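Local coordinates for protein MHC class I antigen (Ctenopharyngodon idella, PDB 5H5Z) that probably presents short peptides to T cells, as class I histocompatibility heavy chains do, in a groove of its own alpha-1 and alpha-2 domains with beta-2-microglobulin associated, at residues Ala42-Lys45 with Ile49-Asn52; Ala55-Arg60 with Ile161-Lys166; Glu81-Ser86 with Tyr112-Glu117; His90-Met95 with Glu117-Leu122. All blocks are in the same frame, centred on the assembly; numbering follows the deposited sequence.

Contact 1: Ala42-Lys45 with Ile49-Asn52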
loop_
_atom_site.group_PDB
_atom_site.type_symbol
_atom_site.label_atom_id
_atom_site.label_comp_id
_atom_site.label_asym_id
_atom_site.label_seq_id
_atom_site.Cartn_x
_atom_site.Cartn_y
_atom_site.Cartn_z
ATOM N N ALA A 42 16.348 11.883 6.310
ATOM C CA ALA A 42 14.902 11.925 6.107
ATOM C C ALA A 42 14.585 12.943 5.021
ATOM O O ALA A 42 15.080 14.080 5.060
ATOM C CB ALA A 42 14.187 12.288 7.397
ATOM N N VAL A 43 13.756 12.540 4.061
ATOM C CA VAL A 43 13.448 13.377 2.894
ATOM C C VAL A 43 11.943 13.479 2.594
ATOM O O VAL A 43 11.182 12.536 2.874
ATOM C CB VAL A 43 14.204 12.902 1.623
ATOM C CG1 VAL A 43 15.706 13.107 1.773
ATOM C CG2 VAL A 43 13.887 11.446 1.307
ATOM N N PRO A 44 11.513 14.623 2.018
ATOM C CA PRO A 44 10.118 14.846 1.633
ATOM C C PRO A 44 9.705 13.987 0.446
ATOM O O PRO A 44 10.530 13.696 -0.421
ATOM C CB PRO A 44 10.097 16.324 1.228
ATOM C CG PRO A 44 11.501 16.635 0.836
ATOM C CD PRO A 44 12.344 15.821 1.773
ATOM N N LYS A 45 8.434 13.601 0.408
ATOM C CA LYS A 45 7.923 12.809 -0.707
ATOM C C LYS A 45 6.664 13.388 -1.366
ATOM O O LYS A 45 6.150 12.799 -2.302
ATOM C CB LYS A 45 7.686 11.354 -0.278
ATOM C CG LYS A 45 8.940 10.578 0.125
ATOM C CD LYS A 45 9.948 10.396 -1.010
ATOM C CE LYS A 45 9.393 9.536 -2.141
ATOM N NZ LYS A 45 10.421 9.221 -3.170
ATOM N N ILE A 49 4.367 18.841 1.607
ATOM C CA ILE A 49 5.350 18.898 2.693
ATOM C C ILE A 49 6.565 19.749 2.300
ATOM O O ILE A 49 7.093 20.489 3.134
ATOM C CB ILE A 49 5.734 17.501 3.274
ATOM C CG1 ILE A 49 6.496 17.644 4.599
ATOM C CG2 ILE A 49 6.526 16.649 2.285
ATOM C CD1 ILE A 49 5.640 18.105 5.761
ATOM N N ARG A 50 6.976 19.665 1.030
ATOM C CA ARG A 50 8.090 20.466 0.500
ATOM C C ARG A 50 7.826 21.964 0.612
ATOM O O ARG A 50 8.728 22.740 0.931
ATOM C CB ARG A 50 8.376 20.128 -0.968
ATOM C CG ARG A 50 9.000 18.767 -1.212
ATOM C CD ARG A 50 9.383 18.594 -2.672
ATOM N NE ARG A 50 9.862 17.240 -2.950
ATOM C CZ ARG A 50 9.122 16.263 -3.474
ATOM N NH1 ARG A 50 7.851 16.477 -3.799
ATOM N NH2 ARG A 50 9.659 15.065 -3.681
ATOM N N GLN A 51 6.586 22.361 0.347
ATOM C CA GLN A 51 6.220 23.775 0.310
ATOM C C GLN A 51 6.056 24.380 1.703
ATOM O O GLN A 51 6.014 25.606 1.855
ATOM C CB GLN A 51 4.936 23.963 -0.498
ATOM C CG GLN A 51 5.113 23.749 -1.993
ATOM C CD GLN A 51 3.872 24.092 -2.796
ATOM O OE1 GLN A 51 2.746 23.809 -2.383
ATOM N NE2 GLN A 51 4.075 24.694 -3.959
ATOM N N ASN A 52 5.982 23.522 2.716
ATOM C CA ASN A 52 5.573 23.954 4.049
ATOM C C ASN A 52 6.538 23.656 5.192
ATOM O O ASN A 52 6.389 24.199 6.286
ATOM C CB ASN A 52 4.181 23.420 4.356
ATOM C CG ASN A 52 3.109 24.137 3.570
ATOM O OD1 ASN A 52 2.785 25.290 3.861
ATOM N ND2 ASN A 52 2.560 23.468 2.561
#
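R50 sends its CG anti to the carbonyl carbon (chi1 -71°) and stays extended from CG to NE, which carries the arm across P44. I49, by contrast, has CG1 anti to the backbone N (chi1 -167°). That torsion leaves its CG2 branch, set between the N and the carbonyl carbon, to do the touching, while the CG1 arm leads away from P44. The pyrrolidine ring therefore meets two neighbours of the helix with one atom: P44 CB lies 3.7 Å from I49 CG2 and 3.6 Å from R50 CG. The ring and the arginine chain cross at about a right angle, and P44 CG also lies 3.9 Å from R50 CG. These carbon contacts are apolar packing, the arginine taking part with its aliphatic stem. P44 belongs to strand 43-44, the outermost strand on its side of the eight-stranded floor of the alpha-1/alpha-2 platform of class I molecules. I49 and R50 lie on the short helix 47-50, which leads toward the long alpha-1 helix 55-82. W58 of that helix packs against both P44 and I49, whereas backbone bonds from V43 to Y34 and from K45 to F32 tie the strand into the sheet. Farther out, one face of the R50 guanidinium lies over P44 C. Its NH2 comes to 3.6 Å from P44 O, too long to count as a hydrogen bond. The like-charged K45 NZ stays 5.9 Å from R50 NH2, and makes a long, weak ion pair with D54 of the beta-2-microglobulin chain.

Contact 2: Ala55-Arg60 with Ile161-Lys166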
loop_
_atom_site.group_PDB
_atom_site.type_symbol
_atom_site.label_atom_id
_atom_site.label_comp_id
_atom_site.label_asym_id
_atom_site.label_seq_id
_atom_site.Cartn_x
_atom_site.Cartn_y
_atom_site.Cartn_z
ATOM N N ALA A 55 14.625 22.858 5.940
ATOM C CA ALA A 55 15.834 22.280 6.523
ATOM C C ALA A 55 15.723 21.943 8.011
ATOM O O ALA A 55 16.076 20.837 8.409
ATOM C CB ALA A 55 17.030 23.183 6.265
ATOM N N ASP A 56 15.226 22.883 8.819
ATOM C CA ASP A 56 15.077 22.671 10.268
ATOM C C ASP A 56 14.220 21.451 10.604
ATOM O O ASP A 56 14.598 20.630 11.448
ATOM C CB ASP A 56 14.501 23.918 10.954
ATOM C CG ASP A 56 15.579 24.900 11.403
ATOM O OD1 ASP A 56 16.734 24.814 10.927
ATOM O OD2 ASP A 56 15.264 25.770 12.244
ATOM N N TYR A 57 13.072 21.343 9.941
ATOM C CA TYR A 57 12.164 20.210 10.110
ATOM C C TYR A 57 12.842 18.884 9.760
ATOM O O TYR A 57 12.791 17.923 10.535
ATOM C CB TYR A 57 10.907 20.415 9.257
ATOM C CG TYR A 57 9.963 19.227 9.227
ATOM C CD1 TYR A 57 8.946 19.092 10.173
ATOM C CD2 TYR A 57 10.079 18.243 8.238
ATOM C CE1 TYR A 57 8.078 18.006 10.146
ATOM C CE2 TYR A 57 9.223 17.151 8.203
ATOM C CZ TYR A 57 8.220 17.040 9.160
ATOM O OH TYR A 57 7.359 15.960 9.132
ATOM N N TRP A 58 13.488 18.845 8.599
ATOM C CA TRP A 58 14.112 17.615 8.116
ATOM C C TRP A 58 15.357 17.225 8.910
ATOM O O TRP A 58 15.592 16.040 9.134
ATOM C CB TRP A 58 14.361 17.684 6.605
ATOM C CG TRP A 58 13.064 17.646 5.843
ATOM C CD1 TRP A 58 12.512 18.653 5.097
ATOM C CD2 TRP A 58 12.136 16.557 5.794
ATOM N NE1 TRP A 58 11.307 18.247 4.571
ATOM C CE2 TRP A 58 11.053 16.964 4.982
ATOM C CE3 TRP A 58 12.120 15.269 6.346
ATOM C CZ2 TRP A 58 9.958 16.132 4.719
ATOM C CZ3 TRP A 58 11.035 14.439 6.073
ATOM C CH2 TRP A 58 9.969 14.876 5.270
ATOM N N ASP A 59 16.120 18.211 9.383
ATOM C CA ASP A 59 17.258 17.920 10.258
ATOM C C ASP A 59 16.795 17.238 11.546
ATOM O O ASP A 59 17.438 16.298 12.023
ATOM C CB ASP A 59 18.063 19.188 10.575
ATOM C CG ASP A 59 18.768 19.758 9.349
ATOM O OD1 ASP A 59 18.908 19.039 8.337
ATOM O OD2 ASP A 59 19.184 20.934 9.397
ATOM N N ARG A 60 15.678 17.717 12.092
ATOM C CA ARG A 60 15.089 17.141 13.300
ATOM C C ARG A 60 14.555 15.734 13.052
ATOM O O ARG A 60 14.765 14.836 13.872
ATOM C CB ARG A 60 13.995 18.055 13.866
ATOM C CG ARG A 60 14.504 18.943 14.992
ATOM C CD ARG A 60 13.795 20.288 15.077
ATOM N NE ARG A 60 14.523 21.181 15.978
ATOM C CZ ARG A 60 15.578 21.914 15.619
ATOM N NH1 ARG A 60 16.025 21.875 14.364
ATOM N NH2 ARG A 60 16.191 22.684 16.511
ATOM N N ILE A 161 -1.431 14.154 16.751
ATOM C CA ILE A 161 -2.629 14.876 16.297
ATOM C C ILE A 161 -2.304 16.330 15.940
ATOM O O ILE A 161 -2.799 16.865 14.943
ATOM C CB ILE A 161 -3.766 14.776 17.351
ATOM C CG1 ILE A 161 -4.314 13.337 17.431
ATOM C CG2 ILE A 161 -4.880 15.784 17.092
ATOM C CD1 ILE A 161 -5.012 12.837 16.168
ATOM N N GLU A 162 -1.450 16.965 16.737
ATOM C CA GLU A 162 -1.049 18.350 16.462
ATOM C C GLU A 162 -0.400 18.469 15.079
ATOM O O GLU A 162 -0.725 19.379 14.292
ATOM C CB GLU A 162 -0.112 18.859 17.563
ATOM C CG GLU A 162 -0.799 19.049 18.909
ATOM C CD GLU A 162 0.173 19.111 20.072
ATOM O OE1 GLU A 162 1.362 19.438 19.859
ATOM O OE2 GLU A 162 -0.256 18.833 21.213
ATOM N N TRP A 163 0.490 17.527 14.775
ATOM C CA TRP A 163 1.173 17.499 13.488
ATOM C C TRP A 163 0.254 17.062 12.352
ATOM O O TRP A 163 0.321 17.621 11.258
ATOM C CB TRP A 163 2.439 16.639 13.557
ATOM C CG TRP A 163 3.584 17.394 14.158
ATOM C CD1 TRP A 163 4.035 17.318 15.439
ATOM C CD2 TRP A 163 4.404 18.360 13.496
ATOM N NE1 TRP A 163 5.093 18.182 15.625
ATOM C CE2 TRP A 163 5.341 18.834 14.444
ATOM C CE3 TRP A 163 4.441 18.871 12.190
ATOM C CZ2 TRP A 163 6.310 19.792 14.127
ATOM C CZ3 TRP A 163 5.405 19.830 11.877
ATOM C CH2 TRP A 163 6.327 20.276 12.843
ATOM N N LEU A 164 -0.601 16.071 12.607
ATOM C CA LEU A 164 -1.589 15.673 11.611
ATOM C C LEU A 164 -2.415 16.884 11.162
ATOM O O LEU A 164 -2.576 17.127 9.966
ATOM C CB LEU A 164 -2.493 14.556 12.143
ATOM C CG LEU A 164 -3.668 14.150 11.244
ATOM C CD1 LEU A 164 -3.220 13.726 9.847
ATOM C CD2 LEU A 164 -4.477 13.048 11.904
ATOM N N LYS A 165 -2.910 17.658 12.124
ATOM C CA LYS A 165 -3.663 18.878 11.804
ATOM C C LYS A 165 -2.879 19.843 10.893
ATOM O O LYS A 165 -3.443 20.408 9.941
ATOM C CB LYS A 165 -4.146 19.576 13.081
ATOM C CG LYS A 165 -5.256 18.818 13.802
ATOM C CD LYS A 165 -5.625 19.460 15.130
ATOM C CE LYS A 165 -6.766 18.697 15.788
ATOM N NZ LYS A 165 -6.894 19.017 17.235
ATOM N N LYS A 166 -1.588 20.013 11.172
ATOM C CA LYS A 166 -0.715 20.833 10.328
ATOM C C LYS A 166 -0.606 20.269 8.911
ATOM O O LYS A 166 -0.716 21.018 7.939
ATOM C CB LYS A 166 0.683 20.986 10.945
ATOM C CG LYS A 166 0.777 21.889 12.163
ATOM C CD LYS A 166 2.151 21.734 12.803
ATOM C CE LYS A 166 2.709 23.061 13.276
ATOM N NZ LYS A 166 3.083 23.955 12.143
#
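Y57 reaches across toward W163 from helix 55-82, its CB directed at the facing helix and its CG anti to the backbone N (chi1 173°). From CG the ring divides its contacts. On one side CD1 comes to 3.9 Å from W163 CH2, and the next atom, CE1, makes the closest approach at 3.7 Å from W163 CZ3. On the other side CD2 sits over the centre of the W58 indole, 3.5 Å above its plane. At the tip, the hydroxyl OH is hydrogen-bonded to Y167 OH, which fixes the polar end of the ring. The two side chains run alongside each other, pointing opposite ways, and their rings meet obliquely, with planes at 52° and centroids 5.6 Å apart. K166 CD lies 3.7 Å above one face of the W163 indole, nearer its rim. The backbones remain well separated, Y57 CA and W163 CA being 11.8 Å apart, and the two aromatic side chains span the gap between them. This is consistent with the aromatic closure of the class I groove at the end that receives the peptide N-terminus. Helices 55-82 and 148-170 form the two walls here; Y57 packs down on F32 of strand 30-36, and L164 on H3 and L5 of strand 3-13.

Contact 3: Glu81-Ser86 with Tyr112-Glu117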
loop_
_atom_site.group_PDB
_atom_site.type_symbol
_atom_site.label_atom_id
_atom_site.label_comp_id
_atom_site.label_asym_id
_atom_site.label_seq_id
_atom_site.Cartn_x
_atom_site.Cartn_y
_atom_site.Cartn_z
ATOM N N GLU A 81 18.055 -13.515 19.861
ATOM C CA GLU A 81 18.663 -14.330 20.906
ATOM C C GLU A 81 17.606 -15.058 21.734
ATOM O O GLU A 81 17.806 -16.203 22.133
ATOM C CB GLU A 81 19.554 -13.468 21.805
ATOM C CG GLU A 81 20.860 -13.040 21.146
ATOM C CD GLU A 81 21.493 -11.818 21.797
ATOM O OE1 GLU A 81 20.854 -11.182 22.665
ATOM O OE2 GLU A 81 22.641 -11.486 21.431
ATOM N N ARG A 82 16.476 -14.394 21.968
ATOM C CA ARG A 82 15.389 -14.971 22.756
ATOM C C ARG A 82 14.656 -16.104 22.034
ATOM O O ARG A 82 14.142 -17.026 22.678
ATOM C CB ARG A 82 14.438 -13.875 23.251
ATOM C CG ARG A 82 14.866 -13.340 24.610
ATOM C CD ARG A 82 14.792 -11.825 24.729
ATOM N NE ARG A 82 13.430 -11.337 24.895
ATOM C CZ ARG A 82 13.108 -10.140 25.391
ATOM N NH1 ARG A 82 11.836 -9.782 25.482
ATOM N NH2 ARG A 82 14.045 -9.300 25.809
ATOM N N PHE A 83 14.641 -16.055 20.703
ATOM C CA PHE A 83 14.110 -17.159 19.899
ATOM C C PHE A 83 15.182 -18.186 19.526
ATOM O O PHE A 83 14.904 -19.138 18.790
ATOM C CB PHE A 83 13.418 -16.637 18.638
ATOM C CG PHE A 83 12.046 -16.082 18.887
ATOM C CD1 PHE A 83 10.925 -16.905 18.821
ATOM C CD2 PHE A 83 11.870 -14.733 19.182
ATOM C CE1 PHE A 83 9.655 -16.393 19.045
ATOM C CE2 PHE A 83 10.603 -14.216 19.407
ATOM C CZ PHE A 83 9.493 -15.045 19.341
ATOM N N ASN A 84 16.394 -17.986 20.047
ATOM C CA ASN A 84 17.551 -18.846 19.766
ATOM C C ASN A 84 17.903 -18.887 18.280
ATOM O O ASN A 84 18.120 -19.956 17.705
ATOM C CB ASN A 84 17.340 -20.262 20.323
ATOM C CG ASN A 84 17.036 -20.267 21.809
ATOM O OD1 ASN A 84 17.654 -19.535 22.586
ATOM N ND2 ASN A 84 16.082 -21.099 22.214
ATOM N N GLN A 85 17.949 -17.708 17.665
ATOM C CA GLN A 85 18.251 -17.581 16.243
ATOM C C GLN A 85 19.470 -16.679 16.042
ATOM O O GLN A 85 19.353 -15.453 16.017
ATOM C CB GLN A 85 17.033 -17.031 15.487
ATOM C CG GLN A 85 15.779 -17.897 15.583
ATOM C CD GLN A 85 14.509 -17.151 15.195
ATOM O OE1 GLN A 85 14.438 -15.927 15.295
ATOM N NE2 GLN A 85 13.496 -17.891 14.759
ATOM N N SER A 86 20.642 -17.298 15.910
ATOM C CA SER A 86 21.898 -16.561 15.758
ATOM C C SER A 86 22.340 -16.465 14.298
ATOM O O SER A 86 23.364 -15.851 13.988
ATOM C CB SER A 86 23.000 -17.197 16.614
ATOM O OG SER A 86 23.243 -18.538 16.223
ATOM N N TYR A 112 4.447 -3.524 17.517
ATOM C CA TYR A 112 5.724 -4.064 17.055
ATOM C C TYR A 112 5.565 -5.526 16.632
ATOM O O TYR A 112 4.728 -6.240 17.181
ATOM C CB TYR A 112 6.770 -3.976 18.167
ATOM C CG TYR A 112 7.155 -2.564 18.590
ATOM C CD1 TYR A 112 6.377 -1.845 19.505
ATOM C CD2 TYR A 112 8.311 -1.959 18.093
ATOM C CE1 TYR A 112 6.738 -0.566 19.900
ATOM C CE2 TYR A 112 8.682 -0.676 18.492
ATOM C CZ TYR A 112 7.890 0.014 19.388
ATOM O OH TYR A 112 8.256 1.284 19.792
ATOM N N ALA A 113 6.369 -5.961 15.661
ATOM C CA ALA A 113 6.376 -7.362 15.217
ATOM C C ALA A 113 7.789 -7.848 14.981
ATOM O O ALA A 113 8.653 -7.086 14.530
ATOM C CB ALA A 113 5.558 -7.542 13.944
ATOM N N TYR A 114 8.009 -9.124 15.288
ATOM C CA TYR A 114 9.255 -9.795 14.975
ATOM C C TYR A 114 8.984 -10.873 13.935
ATOM O O TYR A 114 8.053 -11.671 14.086
ATOM C CB TYR A 114 9.869 -10.410 16.233
ATOM C CG TYR A 114 11.114 -11.221 15.954
ATOM C CD1 TYR A 114 12.279 -10.605 15.498
ATOM C CD2 TYR A 114 11.126 -12.607 16.134
ATOM C CE1 TYR A 114 13.424 -11.334 15.239
ATOM C CE2 TYR A 114 12.268 -13.348 15.878
ATOM C CZ TYR A 114 13.412 -12.708 15.431
ATOM O OH TYR A 114 14.547 -13.439 15.173
ATOM N N ASP A 115 9.805 -10.887 12.885
ATOM C CA ASP A 115 9.597 -11.759 11.714
ATOM C C ASP A 115 8.150 -11.739 11.214
ATOM O O ASP A 115 7.587 -12.773 10.849
ATOM C CB ASP A 115 10.098 -13.191 11.983
ATOM C CG ASP A 115 11.613 -13.285 11.989
ATOM O OD1 ASP A 115 12.278 -12.399 11.417
ATOM O OD2 ASP A 115 12.152 -14.252 12.564
ATOM N N GLY A 116 7.554 -10.548 11.207
ATOM C CA GLY A 116 6.198 -10.355 10.691
ATOM C C GLY A 116 5.070 -10.920 11.541
ATOM O O GLY A 116 3.957 -11.098 11.052
ATOM N N GLU A 117 5.358 -11.208 12.808
ATOM C CA GLU A 117 4.341 -11.673 13.752
ATOM C C GLU A 117 4.271 -10.760 14.978
ATOM O O GLU A 117 5.306 -10.308 15.468
ATOM C CB GLU A 117 4.644 -13.105 14.196
ATOM C CG GLU A 117 4.406 -14.152 13.117
ATOM C CD GLU A 117 4.579 -15.563 13.640
ATOM O OE1 GLU A 117 5.636 -15.860 14.239
ATOM O OE2 GLU A 117 3.657 -16.379 13.451
HETATM O O HOH W 1 10.924 -16.163 14.186
#
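A Schellman motif at the end of helix 55-82 places F83 and Q85 against Y114, which opens the type I' beta turn Y114-E117 between strands 106-114 and 117-123. This is one end of the class I groove, where the alpha-1 helix gives way to the loop that leads down into the sheet. N84, with its positive phi, turns the chain so that the side chains before and after it both reach the tyrosine. F83 and Y114 lie with ring planes 23° apart and centroids 5.2 Å apart, but they are slid so far that they scarcely overlap. Their nearest atoms are F83 CD2 and Y114 CE2, at 3.6 Å. Y114 has its CG anti to the backbone N (chi1 175°), and its hydroxyl thereby arrives at the tip of Q85, where it donates to OE1. The modelled separation of Y114 OH and Q85 OE1, 2.5 Å, is very short, and its exact value is best taken with reserve. OE1 lies at the edge of the ring, in its plane, and the amide is turned 39° from it. D115 completes the group: its CG lies over one face of the Y114 ring, toward the rim, and its OD2 is hydrogen-bonded to H90 ND1. A water accepts from Q85 NE2 at 3.2 Å and donates to D115 OD2 at 2.8 Å.

Contact 4: His90-Met95 with Glu117-Leu122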
loop_
_atom_site.group_PDB
_atom_site.type_symbol
_atom_site.label_atom_id
_atom_site.label_comp_id
_atom_site.label_asym_id
_atom_site.label_seq_id
_atom_site.Cartn_x
_atom_site.Cartn_y
_atom_site.Cartn_z
ATOM N N HIS A 90 16.493 -11.783 9.757
ATOM C CA HIS A 90 15.324 -11.556 10.595
ATOM C C HIS A 90 14.870 -10.104 10.496
ATOM O O HIS A 90 15.643 -9.233 10.089
ATOM C CB HIS A 90 15.595 -11.983 12.040
ATOM C CG HIS A 90 15.900 -13.442 12.181
ATOM N ND1 HIS A 90 14.919 -14.410 12.190
ATOM C CD2 HIS A 90 17.079 -14.101 12.287
ATOM C CE1 HIS A 90 15.479 -15.601 12.309
ATOM N NE2 HIS A 90 16.789 -15.442 12.371
ATOM N N THR A 91 13.609 -9.862 10.840
ATOM C CA THR A 91 13.008 -8.539 10.687
ATOM C C THR A 91 12.365 -8.062 11.981
ATOM O O THR A 91 11.847 -8.861 12.770
ATOM C CB THR A 91 11.928 -8.505 9.582
ATOM O OG1 THR A 91 10.747 -9.167 10.045
ATOM C CG2 THR A 91 12.410 -9.176 8.303
ATOM N N TRP A 92 12.396 -6.745 12.171
ATOM C CA TRP A 92 11.786 -6.085 13.303
ATOM C C TRP A 92 10.996 -4.911 12.743
ATOM O O TRP A 92 11.525 -4.099 11.979
ATOM C CB TRP A 92 12.875 -5.616 14.280
ATOM C CG TRP A 92 12.384 -4.869 15.494
ATOM C CD1 TRP A 92 12.631 -3.559 15.809
ATOM C CD2 TRP A 92 11.574 -5.389 16.555
ATOM N NE1 TRP A 92 12.030 -3.234 17.003
ATOM C CE2 TRP A 92 11.375 -4.339 17.483
ATOM C CE3 TRP A 92 11.011 -6.651 16.822
ATOM C CZ2 TRP A 92 10.620 -4.502 18.650
ATOM C CZ3 TRP A 92 10.260 -6.814 17.981
ATOM C CH2 TRP A 92 10.070 -5.739 18.881
ATOM N N GLN A 93 9.721 -4.845 13.109
ATOM C CA GLN A 93 8.818 -3.833 12.566
ATOM C C GLN A 93 8.101 -3.052 13.653
ATOM O O GLN A 93 7.785 -3.585 14.717
ATOM C CB GLN A 93 7.767 -4.483 11.667
ATOM C CG GLN A 93 8.252 -4.905 10.295
ATOM C CD GLN A 93 7.289 -5.881 9.639
ATOM O OE1 GLN A 93 7.155 -7.023 10.072
ATOM N NE2 GLN A 93 6.603 -5.427 8.600
ATOM N N ASN A 94 7.828 -1.787 13.355
ATOM C CA ASN A 94 7.030 -0.927 14.210
ATOM C C ASN A 94 6.077 -0.153 13.306
ATOM O O ASN A 94 6.488 0.399 12.282
ATOM C CB ASN A 94 7.957 0.019 14.988
ATOM C CG ASN A 94 7.220 0.966 15.934
ATOM O OD1 ASN A 94 6.162 0.653 16.492
ATOM N ND2 ASN A 94 7.821 2.121 16.157
ATOM N N MET A 95 4.798 -0.156 13.658
ATOM C CA MET A 95 3.858 0.781 13.057
ATOM C C MET A 95 3.110 1.513 14.162
ATOM O O MET A 95 2.710 0.917 15.166
ATOM C CB MET A 95 2.892 0.087 12.084
ATOM C CG MET A 95 1.979 -0.945 12.724
ATOM S SD MET A 95 1.066 -1.913 11.514
ATOM C CE MET A 95 0.146 -0.623 10.673
ATOM N N GLU A 117 5.358 -11.208 12.808
ATOM C CA GLU A 117 4.341 -11.673 13.752
ATOM C C GLU A 117 4.271 -10.760 14.978
ATOM O O GLU A 117 5.306 -10.308 15.468
ATOM C CB GLU A 117 4.644 -13.105 14.196
ATOM C CG GLU A 117 4.406 -14.152 13.117
ATOM C CD GLU A 117 4.579 -15.563 13.640
ATOM O OE1 GLU A 117 5.636 -15.860 14.239
ATOM O OE2 GLU A 117 3.657 -16.379 13.451
ATOM N N ASP A 118 3.058 -10.516 15.480
ATOM C CA ASP A 118 2.849 -9.668 16.671
ATOM C C ASP A 118 3.860 -9.977 17.768
ATOM O O ASP A 118 4.109 -11.149 18.082
ATOM C CB ASP A 118 1.440 -9.852 17.241
ATOM C CG ASP A 118 0.360 -9.226 16.376
ATOM O OD1 ASP A 118 0.681 -8.521 15.397
ATOM O OD2 ASP A 118 -0.828 -9.435 16.690
ATOM N N PHE A 119 4.442 -8.925 18.338
ATOM C CA PHE A 119 5.367 -9.064 19.463
ATOM C C PHE A 119 4.782 -8.358 20.695
ATOM O O PHE A 119 4.408 -9.020 21.663
ATOM C CB PHE A 119 6.756 -8.528 19.090
ATOM C CG PHE A 119 7.825 -8.808 20.118
ATOM C CD1 PHE A 119 8.403 -10.070 20.221
ATOM C CD2 PHE A 119 8.265 -7.799 20.978
ATOM C CE1 PHE A 119 9.392 -10.326 21.164
ATOM C CE2 PHE A 119 9.259 -8.048 21.920
ATOM C CZ PHE A 119 9.824 -9.311 22.012
ATOM N N VAL A 120 4.686 -7.027 20.650
ATOM C CA VAL A 120 3.979 -6.260 21.687
ATOM C C VAL A 120 3.083 -5.185 21.053
ATOM O O VAL A 120 3.426 -4.607 20.019
ATOM C CB VAL A 120 4.925 -5.584 22.725
ATOM C CG1 VAL A 120 5.594 -6.611 23.627
ATOM C CG2 VAL A 120 5.963 -4.698 22.045
ATOM N N SER A 121 1.937 -4.933 21.683
ATOM C CA SER A 121 0.967 -3.950 21.199
ATOM C C SER A 121 0.527 -3.080 22.362
ATOM O O SER A 121 0.295 -3.580 23.470
ATOM C CB SER A 121 -0.262 -4.643 20.597
ATOM O OG SER A 121 0.106 -5.631 19.657
ATOM N N LEU A 122 0.410 -1.779 22.114
ATOM C CA LEU A 122 -0.024 -0.861 23.149
ATOM C C LEU A 122 -1.527 -0.938 23.371
ATOM O O LEU A 122 -2.314 -0.847 22.424
ATOM C CB LEU A 122 0.375 0.585 22.806
ATOM C CG LEU A 122 -0.112 1.717 23.725
ATOM C CD1 LEU A 122 0.436 1.564 25.138
ATOM C CD2 LEU A 122 0.256 3.077 23.146
#
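F119 sits in a classic beta bulge, where it and V120 both face Y112, and from there its ring meets W92 even though strand 106-114 runs between their two strands. The backbone is bent out of ordinary strand geometry at this residue, its psi being -68°. Its CB is directed toward strand 90-100. W92 comes to meet it: with CG anti to the backbone N (chi1 178°), the indole swings over the intervening strand and presents the far edge of its six-membered ring. CH2 of W92 lies 3.4 Å from F119 CD2, and W92 CZ3 is 3.8 Å from F119 CG. The result is an offset edge-to-face pair, planes at 80° and centroids 5.2 Å apart, with the tryptophan edge directed at the phenyl face. Both residues are buried. On the groove side of the platform, F119 also packs on V79 of helix 55-82 and on A136 and T139 of helix 134-145, while W92 makes a second edge-to-face pair with F72 and separately packs on an apolar side chain of the bound peptide. Across the sheet, D118 OD1 and Q93 NE2 are hydrogen-bonded to W61 of beta-2-microglobulin. Since the polarised C-H edge of one aromatic lies against the pi face of the other, electrostatics should favour this crossed setting of W92 and F119.

All four contacts fall in the alpha-1/alpha-2 platform, but in two groups at different ends of the groove. Contacts 1 and 2 have centres 10 Å apart and follow in series along the chain, touching through W58 of helix 55-82. Contacts 3 and 4, centres 9 Å apart, share E117 and interleave in sequence; H90 with D115 and Q93 with A113 join them. Contact 2 closes a chain loop that contains both of these. Helix 55-82 runs from contact 2 to contact 3, whose centres are 32 Å apart. Near one end the helical walls meet in contact 2, with contact 1 beside them at the sheet edge; near the other, contact 3 joins the alpha-1 helix end to the floor and contact 4 joins two strands within it.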